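Local coordinates for SalCYP (Salinispora tropica, PDB 7ABA), which is a bacterial cytochrome P450, a mostly helical heme protein that binds heme c, at residues V140-E145 with Y394-V399. Sequence-based numbering, arbitrary orientation.
Sequences VSFSDE and YDLRIV
Val-140 and Ile-398 form an antiparallel hydrogen-bonded pair: Val-140 N gives a bond to Ile-398 O (3.1 Å), and Ile-398 N returns one to Val-140 O. Ser-141 and Arg-397 follow as a non-hydrogen-bonded pair, where the first strand turns into helix 142-159. One more backbone bond follows at the first helical residue: Phe-142 N to Leu-396 O, 2.7 Å, almost straight (170°). A chi1 of 177° puts Ser-141 OG beside its own carbonyl carbon, where it gives a 2.5 Å bond to Asp-395 OD1 from above the carboxylate plane. The other oxygen of Asp-395 takes the NE-H of Arg-397 in a salt bridge, so each carboxylate oxygen has its own partner; Glu-139 also pairs with the guanidinium. In this P450 fold the two-stranded sheet ties the C-terminal strand 397-399 to the start of helix 142-159, with Trp-371 of helix 357-374 packed on Val-140 and Ile-398. The side chains of Phe-142 and Leu-396 run alongside each other, Phe-142 CB 3.8 Å from Leu-396 CD2. Ser-143 OG donates to Tyr-394 OH (2.7 Å) at the edge of the phenol ring, and that hydroxyl also bonds Asn-254. One water donates to Ser-141 OG and accepts from Ser-143 N and Leu-396 N; another joins Asp-144 OD2 to Tyr-394 O. Asp-144 OD2 stands 4.4 Å from Asp-395 OD1, like charges probably eased by Arg-148, salt-bridged to Asp-144.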
loop_
_atom_site.group_PDB
_atom_site.type_symbol
_atom_site.label_atom_id
_atom_site.label_comp_id
_atom_site.label_asym_id
_atom_site.label_seq_id
_atom_site.Cartn_x
_atom_site.Cartn_y
_atom_site.Cartn_z
ATOM N N VAL A 140 -1.008 2.611 -24.731
ATOM C CA VAL A 140 -1.913 1.995 -23.771
ATOM C C VAL A 140 -2.104 2.959 -22.614
ATOM O O VAL A 140 -1.218 3.758 -22.296
ATOM C CB VAL A 140 -1.376 0.618 -23.294
ATOM C CG1 VAL A 140 -0.152 0.783 -22.407
ATOM C CG2 VAL A 140 -2.474 -0.188 -22.593
ATOM N N SER A 141 -3.276 2.896 -21.995
ATOM C CA SER A 141 -3.480 3.507 -20.689
ATOM C C SER A 141 -2.988 2.481 -19.680
ATOM O O SER A 141 -3.660 1.480 -19.410
ATOM C CB SER A 141 -4.943 3.882 -20.482
ATOM O OG SER A 141 -5.135 4.404 -19.180
ATOM N N PHE A 142 -1.793 2.717 -19.141
ATOM C CA PHE A 142 -1.046 1.650 -18.487
ATOM C C PHE A 142 -1.848 1.003 -17.365
ATOM O O PHE A 142 -1.919 -0.227 -17.269
ATOM C CB PHE A 142 0.282 2.189 -17.959
ATOM C CG PHE A 142 1.113 1.145 -17.270
ATOM C CD1 PHE A 142 1.940 0.308 -18.003
ATOM C CD2 PHE A 142 1.060 0.998 -15.892
ATOM C CE1 PHE A 142 2.702 -0.657 -17.373
ATOM C CE2 PHE A 142 1.817 0.029 -15.255
ATOM C CZ PHE A 142 2.641 -0.798 -15.996
ATOM N N SER A 143 -2.447 1.806 -16.490
ATOM C CA SER A 143 -3.095 1.216 -15.325
ATOM C C SER A 143 -4.511 0.749 -15.634
ATOM O O SER A 143 -4.904 -0.344 -15.218
ATOM C CB SER A 143 -3.084 2.205 -14.162
ATOM O OG SER A 143 -1.765 2.318 -13.672
ATOM N N ASP A 144 -5.278 1.533 -16.394
ATOM C CA ASP A 144 -6.662 1.162 -16.682
ATOM C C ASP A 144 -6.746 -0.111 -17.518
ATOM O O ASP A 144 -7.588 -0.982 -17.267
ATOM C CB ASP A 144 -7.375 2.303 -17.409
ATOM C CG ASP A 144 -7.642 3.503 -16.518
ATOM O OD1 ASP A 144 -7.493 3.393 -15.285
ATOM O OD2 ASP A 144 -7.996 4.568 -17.066
ATOM N N GLU A 145 -5.925 -0.209 -18.558
ATOM C CA GLU A 145 -6.076 -1.269 -19.540
ATOM C C GLU A 145 -5.150 -2.453 -19.299
ATOM O O GLU A 145 -5.457 -3.560 -19.760
ATOM C CB GLU A 145 -5.860 -0.701 -20.953
ATOM C CG GLU A 145 -6.857 0.406 -21.288
ATOM C CD GLU A 145 -6.723 0.943 -22.696
ATOM O OE1 GLU A 145 -5.630 1.444 -23.056
ATOM O OE2 GLU A 145 -7.727 0.868 -23.439
ATOM N N TYR A 394 -5.883 8.850 -12.136
ATOM C CA TYR A 394 -4.915 9.329 -13.111
ATOM C C TYR A 394 -5.061 8.478 -14.359
ATOM O O TYR A 394 -5.725 7.439 -14.345
ATOM C CB TYR A 394 -3.485 9.258 -12.560
ATOM C CG TYR A 394 -3.040 7.848 -12.266
ATOM C CD1 TYR A 394 -2.444 7.077 -13.252
ATOM C CD2 TYR A 394 -3.243 7.272 -11.011
ATOM C CE1 TYR A 394 -2.040 5.789 -13.000
ATOM C CE2 TYR A 394 -2.842 5.969 -10.749
ATOM C CZ TYR A 394 -2.243 5.233 -11.754
ATOM O OH TYR A 394 -1.834 3.942 -11.522
ATOM N N ASP A 395 -4.423 8.925 -15.445
ATOM C CA ASP A 395 -4.402 8.181 -16.705
ATOM C C ASP A 395 -2.972 8.220 -17.239
ATOM O O ASP A 395 -2.544 9.231 -17.803
ATOM C CB ASP A 395 -5.389 8.771 -17.708
ATOM C CG ASP A 395 -5.442 7.995 -19.018
ATOM O OD1 ASP A 395 -4.825 6.912 -19.106
ATOM O OD2 ASP A 395 -6.102 8.481 -19.962
ATOM N N LEU A 396 -2.242 7.119 -17.071
ATOM C CA LEU A 396 -0.851 7.030 -17.511
ATOM C C LEU A 396 -0.825 6.502 -18.940
ATOM O O LEU A 396 -1.007 5.306 -19.178
ATOM C CB LEU A 396 -0.046 6.135 -16.583
ATOM C CG LEU A 396 1.404 5.881 -17.002
ATOM C CD1 LEU A 396 2.224 7.176 -17.127
ATOM C CD2 LEU A 396 2.052 4.938 -16.000
ATOM N N ARG A 397 -0.579 7.393 -19.892
ATOM C CA ARG A 397 -0.456 7.012 -21.293
ATOM C C ARG A 397 1.010 6.743 -21.600
ATOM O O ARG A 397 1.873 7.572 -21.295
ATOM C CB ARG A 397 -0.990 8.112 -22.210
ATOM C CG ARG A 397 -2.485 8.386 -22.099
ATOM C CD ARG A 397 -3.311 7.180 -22.518
ATOM N NE ARG A 397 -4.745 7.478 -22.510
ATOM C CZ ARG A 397 -5.510 7.589 -23.591
ATOM N NH1 ARG A 397 -5.006 7.420 -24.806
ATOM N NH2 ARG A 397 -6.801 7.863 -23.455
ATOM N N ILE A 398 1.291 5.576 -22.178
ATOM C CA ILE A 398 2.624 5.220 -22.644
ATOM C C ILE A 398 2.517 4.945 -24.135
ATOM O O ILE A 398 1.555 4.312 -24.577
ATOM C CB ILE A 398 3.196 3.986 -21.910
ATOM C CG1 ILE A 398 3.127 4.137 -20.378
ATOM C CG2 ILE A 398 4.622 3.716 -22.362
ATOM C CD1 ILE A 398 3.949 5.252 -19.816
ATOM N N VAL A 399 3.493 5.432 -24.909
ATOM C CA VAL A 399 3.507 5.246 -26.357
ATOM C C VAL A 399 4.848 4.655 -26.779
ATOM O O VAL A 399 5.864 4.806 -26.090
ATOM C CB VAL A 399 3.228 6.559 -27.119
ATOM C CG1 VAL A 399 1.809 7.050 -26.837
ATOM C CG2 VAL A 399 4.255 7.631 -26.759
HETATM O O HOH W 1 -3.684 4.511 -16.665
HETATM O O HOH W 2 -5.399 4.679 -14.202
HETATM O O HOH W 3 -8.203 6.812 -15.469
#